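Local coordinates for protein purine nucleoside phosphorylase (Bacillus licheniformis, PDB 6DZD) that probably catalyses the phosphorolysis of adenosine, inosine and S-methyl-5'-thioadenosine and the deamination of adenosine, and carries a bound zinc ion, at residues Pro12-Ile17 / Ala32-Asn38; Tyr4-Arg8 / Val181-Ala185. All coordinates share one frame; numbering follows the deposited sequence.

In the fold
Interactions 1 and 2 lie about 10 Å apart, centre to centre, and meet through one six-stranded mixed sheet. Strands 7-10, 14-17 and 30-35 stand side by side at one end of it: interaction 1 pairs the last two, and interaction 2 sets Phe7, at the start of the outermost strand, and the preceding Pro6 against residues 181-184, at the end of a strand in the second sheet. The contacts touch where Ile17 CG1 packs on Phe7 CE2 at 3.3 Å and where Phe34 CZ approaches Pro184 O at 3.7 Å. The side chain of Pro184 lies about 7 Å from that of Cys249, a zinc ligand, whereas the side chain of Phe34 is about 13 Å from the zinc ion.

Interaction 1: Pro12-Ile17 / Ala32-Asn38; sequences PSMLLI and AGFTTKN
Thr36 OG1 donates to Pro12 O at 2.6 Å, where the two strands leave their antiparallel pairing. With chi1 of 78° the hydroxyl sits between the backbone N and the carbonyl carbon, from where it also accepts from Asn38 N in an ST turn, so this threonine joins both segments through one oxygen. Beside it Ser13 OG donates to Asn38 O at 2.8 Å, lying only a little off the carbonyl plane. Small hydroxyl residues suit this end, since each reaches a backbone oxygen without a long arm. A water that donates to Pro12 O and accepts from Asn38 ND2 adds a further link; ND2 also hydrogen-bonds to Ser255 O.

Within the strands, Leu15 and Phe34 form the hydrogen-bonded pair. Phe34 N lies in the carbonyl plane of Leu15 O, 2.9 Å away, while Leu15 N approaches Phe34 O nearly along the C=O axis. Gly33, with no side chain, faces Leu16 in a non-hydrogen-bonded pair, their CA atoms 4.3 Å apart. At the far end Ile17 CD1 rests on Ala32 CB at 3.7 Å. The Leu15 and Thr36 side chains cross at about a right angle, with Leu15 CD1 4.0 Å from Thr36 CG2.

Farther out, Met14 packs against helix 59-72, and Thr35 OG1 is hydrogen-bonded to Met271 N in strand 270-276. Backbone bonding thus sets the strand register and runs on past the strands, Thr36 N donating to Ser13 O at 3.0 Å, and there the hydroxyls of Thr36 and Ser13 add to it.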
loop_
_atom_site.group_PDB
_atom_site.type_symbol
_atom_site.label_atom_id
_atom_site.label_comp_id
_atom_site.label_asym_id
_atom_site.label_seq_id
_atom_site.Cartn_x
_atom_site.Cartn_y
_atom_site.Cartn_z
ATOM N N PRO A 12 14.160 0.870 14.241
ATOM C CA PRO A 12 14.391 0.521 12.834
ATOM C C PRO A 12 13.141 0.200 12.006
ATOM O O PRO A 12 13.100 0.443 10.806
ATOM C CB PRO A 12 15.257 -0.735 12.936
ATOM C CG PRO A 12 14.760 -1.401 14.159
ATOM C CD PRO A 12 14.451 -0.275 15.125
ATOM N N SER A 13 12.130 -0.363 12.648
ATOM C CA SER A 13 11.134 -1.091 11.885
ATOM C C SER A 13 10.000 -0.245 11.319
ATOM O O SER A 13 9.372 -0.683 10.355
ATOM C CB SER A 13 10.569 -2.225 12.756
ATOM O OG SER A 13 11.568 -3.218 13.026
ATOM N N MET A 14 9.709 0.944 11.847
ATOM C CA MET A 14 8.431 1.589 11.554
ATOM C C MET A 14 8.583 2.959 10.914
ATOM O O MET A 14 9.377 3.788 11.366
ATOM C CB MET A 14 7.599 1.773 12.820
ATOM C CG MET A 14 7.520 0.566 13.735
ATOM S SD MET A 14 6.405 -0.629 13.000
ATOM C CE MET A 14 4.857 0.231 13.288
ATOM N N LEU A 15 7.770 3.205 9.891
ATOM C CA LEU A 15 7.506 4.548 9.389
ATOM C C LEU A 15 6.054 4.884 9.700
ATOM O O LEU A 15 5.154 4.143 9.298
ATOM C CB LEU A 15 7.765 4.634 7.886
ATOM C CG LEU A 15 9.227 4.716 7.472
ATOM C CD1 LEU A 15 9.380 4.290 6.029
ATOM C CD2 LEU A 15 9.712 6.130 7.685
ATOM N N LEU A 16 5.821 6.012 10.371
ATOM C CA LEU A 16 4.497 6.355 10.880
ATOM C C LEU A 16 3.986 7.654 10.285
ATOM O O LEU A 16 4.702 8.659 10.283
ATOM C CB LEU A 16 4.521 6.483 12.409
ATOM C CG LEU A 16 4.718 5.168 13.164
ATOM C CD1 LEU A 16 4.870 5.397 14.648
ATOM C CD2 LEU A 16 3.542 4.200 12.868
ATOM N N ILE A 17 2.734 7.643 9.829
ATOM C CA ILE A 17 2.077 8.851 9.333
ATOM C C ILE A 17 1.666 9.724 10.520
ATOM O O ILE A 17 0.667 9.457 11.197
ATOM C CB ILE A 17 0.880 8.505 8.442
ATOM C CG1 ILE A 17 1.397 7.800 7.188
ATOM C CG2 ILE A 17 0.141 9.763 8.045
ATOM C CD1 ILE A 17 0.396 6.899 6.474
ATOM N N ALA A 32 -1.537 4.751 11.349
ATOM C CA ALA A 32 -1.223 4.411 9.969
ATOM C C ALA A 32 0.290 4.429 9.782
ATOM O O ALA A 32 1.002 5.166 10.477
ATOM C CB ALA A 32 -1.902 5.377 8.996
ATOM N N GLY A 33 0.786 3.571 8.892
ATOM C CA GLY A 33 2.213 3.555 8.629
ATOM C C GLY A 33 2.601 2.492 7.621
ATOM O O GLY A 33 1.753 1.889 6.961
ATOM N N PHE A 34 3.916 2.252 7.551
ATOM C CA PHE A 34 4.583 1.418 6.552
ATOM C C PHE A 34 5.849 0.856 7.188
ATOM O O PHE A 34 6.598 1.603 7.820
ATOM C CB PHE A 34 4.929 2.267 5.320
ATOM C CG PHE A 34 5.247 1.492 4.069
ATOM C CD1 PHE A 34 4.232 0.959 3.288
ATOM C CD2 PHE A 34 6.559 1.383 3.621
ATOM C CE1 PHE A 34 4.511 0.289 2.101
ATOM C CE2 PHE A 34 6.862 0.711 2.432
ATOM C CZ PHE A 34 5.831 0.163 1.662
ATOM N N THR A 35 6.088 -0.438 7.056
ATOM C CA THR A 35 7.288 -0.957 7.698
ATOM C C THR A 35 8.505 -0.807 6.776
ATOM O O THR A 35 8.392 -0.576 5.566
ATOM C CB THR A 35 7.112 -2.421 8.136
ATOM O OG1 THR A 35 6.795 -3.237 7.005
ATOM C CG2 THR A 35 6.007 -2.540 9.196
ATOM N N THR A 36 9.679 -0.970 7.370
ATOM C CA THR A 36 10.964 -0.919 6.699
ATOM C C THR A 36 11.549 -2.322 6.644
ATOM O O THR A 36 10.990 -3.272 7.186
ATOM C CB THR A 36 11.945 0.010 7.426
ATOM O OG1 THR A 36 12.473 -0.682 8.570
ATOM C CG2 THR A 36 11.288 1.299 7.883
ATOM N N LYS A 37 12.688 -2.427 5.964
ATOM C CA LYS A 37 13.416 -3.687 5.794
ATOM C C LYS A 37 13.962 -4.244 7.113
ATOM O O LYS A 37 14.209 -5.448 7.227
ATOM C CB LYS A 37 14.587 -3.397 4.832
ATOM C CG LYS A 37 15.140 -4.485 3.922
ATOM C CD LYS A 37 16.451 -3.995 3.237
ATOM N N ASN A 38 14.165 -3.389 8.102
ATOM C CA ASN A 38 15.041 -3.682 9.228
ATOM C C ASN A 38 14.360 -4.097 10.536
ATOM O O ASN A 38 13.212 -3.738 10.833
ATOM C CB ASN A 38 15.927 -2.471 9.463
ATOM C CG ASN A 38 16.434 -1.897 8.165
ATOM O OD1 ASN A 38 17.035 -2.622 7.355
ATOM N ND2 ASN A 38 16.198 -0.593 7.946
HETATM O O HOH W 1 15.611 1.973 9.723
HETATM O O HOH W 2 -0.248 7.221 12.915
#

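Interaction 2: Tyr4-Arg8 / Val181-Ala185; sequences YNPFR and VIGPA
The Phe7 ring is the one aromatic group in this contact, and its outer atoms CE1 and CZ do the touching. Val181 CG1, Gly183 CA and Pro184 CD all approach it obliquely, while Ile182 O lies at the edge, near the ring plane. Another part of the edge has Tyr4 O in plane; that same oxygen accepts from Phe7 N at 2.7 Å, so the turn that leads into strand 7-10 folds back beside the ring.

The closest approach is Phe7 CZ to Val181 CG1, at 3.8 Å. Phe7 CG stands beside its own backbone N and anti to the carbonyl carbon (chi1 -64°), which sends the ring from the strand toward residues 181-184. Gly183 CA itself meets the ring, 3.9 Å from CE1. The Phe7 and Pro184 side chains approach each other from opposite directions, placing Pro184 CD 4.0 Å from Phe7 CE1; a compact ring without a backbone N-H suits this apolar position. Val181 also meets Pro6: CG of the proline and CG1 of the valine point at each other, 4.1 Å apart. Pro6 follows a cis peptide bond, and its CB is directed toward the partner segment. The branched valine thus serves two neighbours with one methyl group.

Wider afield, Phe7 and Val181 both touch Ile17 of strand 14-17, which adjoins strand 7-10. Val181 belongs to strand 179-182 and also packs on Tyr136 of strand 133-139, while Ile182 packs on Lys226 and Arg230 of helix 225-236. The contact therefore joins the edge strand of one six-stranded sheet to the end of an inner strand of the other.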
loop_
_atom_site.group_PDB
_atom_site.type_symbol
_atom_site.label_atom_id
_atom_site.label_comp_id
_atom_site.label_asym_id
_atom_site.label_seq_id
_atom_site.Cartn_x
_atom_site.Cartn_y
_atom_site.Cartn_z
ATOM N N TYR A 4 11.341 11.866 4.856
ATOM C CA TYR A 4 10.342 10.825 5.035
ATOM C C TYR A 4 8.933 11.376 4.982
ATOM O O TYR A 4 7.986 10.584 4.921
ATOM C CB TYR A 4 10.529 10.120 6.371
ATOM C CG TYR A 4 11.899 9.536 6.570
ATOM C CD1 TYR A 4 12.551 8.869 5.548
ATOM C CD2 TYR A 4 12.534 9.642 7.793
ATOM C CE1 TYR A 4 13.797 8.332 5.746
ATOM C CE2 TYR A 4 13.762 9.114 7.997
ATOM C CZ TYR A 4 14.396 8.460 6.978
ATOM O OH TYR A 4 15.646 7.938 7.214
ATOM N N ASN A 5 8.790 12.703 5.006
ATOM C CA ASN A 5 7.481 13.325 5.088
ATOM C C ASN A 5 6.576 12.766 4.005
ATOM O O ASN A 5 6.986 12.702 2.846
ATOM C CB ASN A 5 7.589 14.836 4.927
ATOM C CG ASN A 5 6.607 15.568 5.805
ATOM O OD1 ASN A 5 5.769 16.348 5.326
ATOM N ND2 ASN A 5 6.693 15.306 7.117
ATOM N N PRO A 6 5.335 12.394 4.322
ATOM C CA PRO A 6 4.543 12.550 5.548
ATOM C C PRO A 6 4.760 11.473 6.623
ATOM O O PRO A 6 3.980 11.388 7.577
ATOM C CB PRO A 6 3.115 12.482 5.023
ATOM C CG PRO A 6 3.217 11.633 3.747
ATOM C CD PRO A 6 4.670 11.477 3.387
ATOM N N PHE A 7 5.793 10.660 6.468
ATOM C CA PHE A 7 6.099 9.619 7.430
ATOM C C PHE A 7 7.148 10.096 8.428
ATOM O O PHE A 7 7.935 11.003 8.163
ATOM C CB PHE A 7 6.595 8.351 6.708
ATOM C CG PHE A 7 5.565 7.713 5.811
ATOM C CD1 PHE A 7 5.449 8.090 4.480
ATOM C CD2 PHE A 7 4.692 6.757 6.302
ATOM C CE1 PHE A 7 4.478 7.507 3.644
ATOM C CE2 PHE A 7 3.726 6.178 5.474
ATOM C CZ PHE A 7 3.623 6.557 4.143
ATOM N N ARG A 8 7.151 9.454 9.590
ATOM C CA ARG A 8 8.181 9.652 10.598
ATOM C C ARG A 8 8.795 8.295 10.904
ATOM O O ARG A 8 8.075 7.302 11.030
ATOM C CB ARG A 8 7.630 10.281 11.873
ATOM C CG ARG A 8 8.715 10.739 12.827
ATOM C CD ARG A 8 8.152 11.270 14.142
ATOM N NE ARG A 8 7.662 10.204 15.018
ATOM C CZ ARG A 8 6.409 9.755 15.024
ATOM N NH1 ARG A 8 5.509 10.282 14.198
ATOM N NH2 ARG A 8 6.052 8.780 15.856
ATOM N N VAL A 181 -2.763 9.280 1.424
ATOM C CA VAL A 181 -1.312 9.259 1.424
ATOM C C VAL A 181 -0.843 8.162 0.473
ATOM O O VAL A 181 -1.416 7.065 0.442
ATOM C CB VAL A 181 -0.743 9.052 2.845
ATOM C CG1 VAL A 181 0.729 8.555 2.791
ATOM C CG2 VAL A 181 -0.871 10.340 3.684
ATOM N N ILE A 182 0.171 8.481 -0.338
ATOM C CA ILE A 182 0.842 7.525 -1.222
ATOM C C ILE A 182 2.228 7.248 -0.639
ATOM O O ILE A 182 3.028 8.173 -0.447
ATOM C CB ILE A 182 0.921 8.047 -2.669
ATOM C CG1 ILE A 182 -0.484 8.192 -3.252
ATOM C CG2 ILE A 182 1.734 7.127 -3.540
ATOM C CD1 ILE A 182 -0.535 8.800 -4.646
ATOM N N GLY A 183 2.501 5.975 -0.341
ATOM C CA GLY A 183 3.680 5.576 0.394
ATOM C C GLY A 183 4.864 5.229 -0.490
ATOM O O GLY A 183 4.856 5.452 -1.708
ATOM N N PRO A 184 5.911 4.673 0.124
ATOM C CA PRO A 184 7.092 4.257 -0.642
ATOM C C PRO A 184 6.737 3.211 -1.686
ATOM O O PRO A 184 6.095 2.201 -1.392
ATOM C CB PRO A 184 8.032 3.686 0.428
ATOM C CG PRO A 184 7.627 4.346 1.662
ATOM C CD PRO A 184 6.129 4.546 1.571
ATOM N N ALA A 185 7.113 3.509 -2.924
ATOM C CA ALA A 185 6.978 2.605 -4.045
ATOM C C ALA A 185 8.112 2.912 -5.015
ATOM O O ALA A 185 8.852 3.896 -4.848
ATOM C CB ALA A 185 5.607 2.741 -4.700
#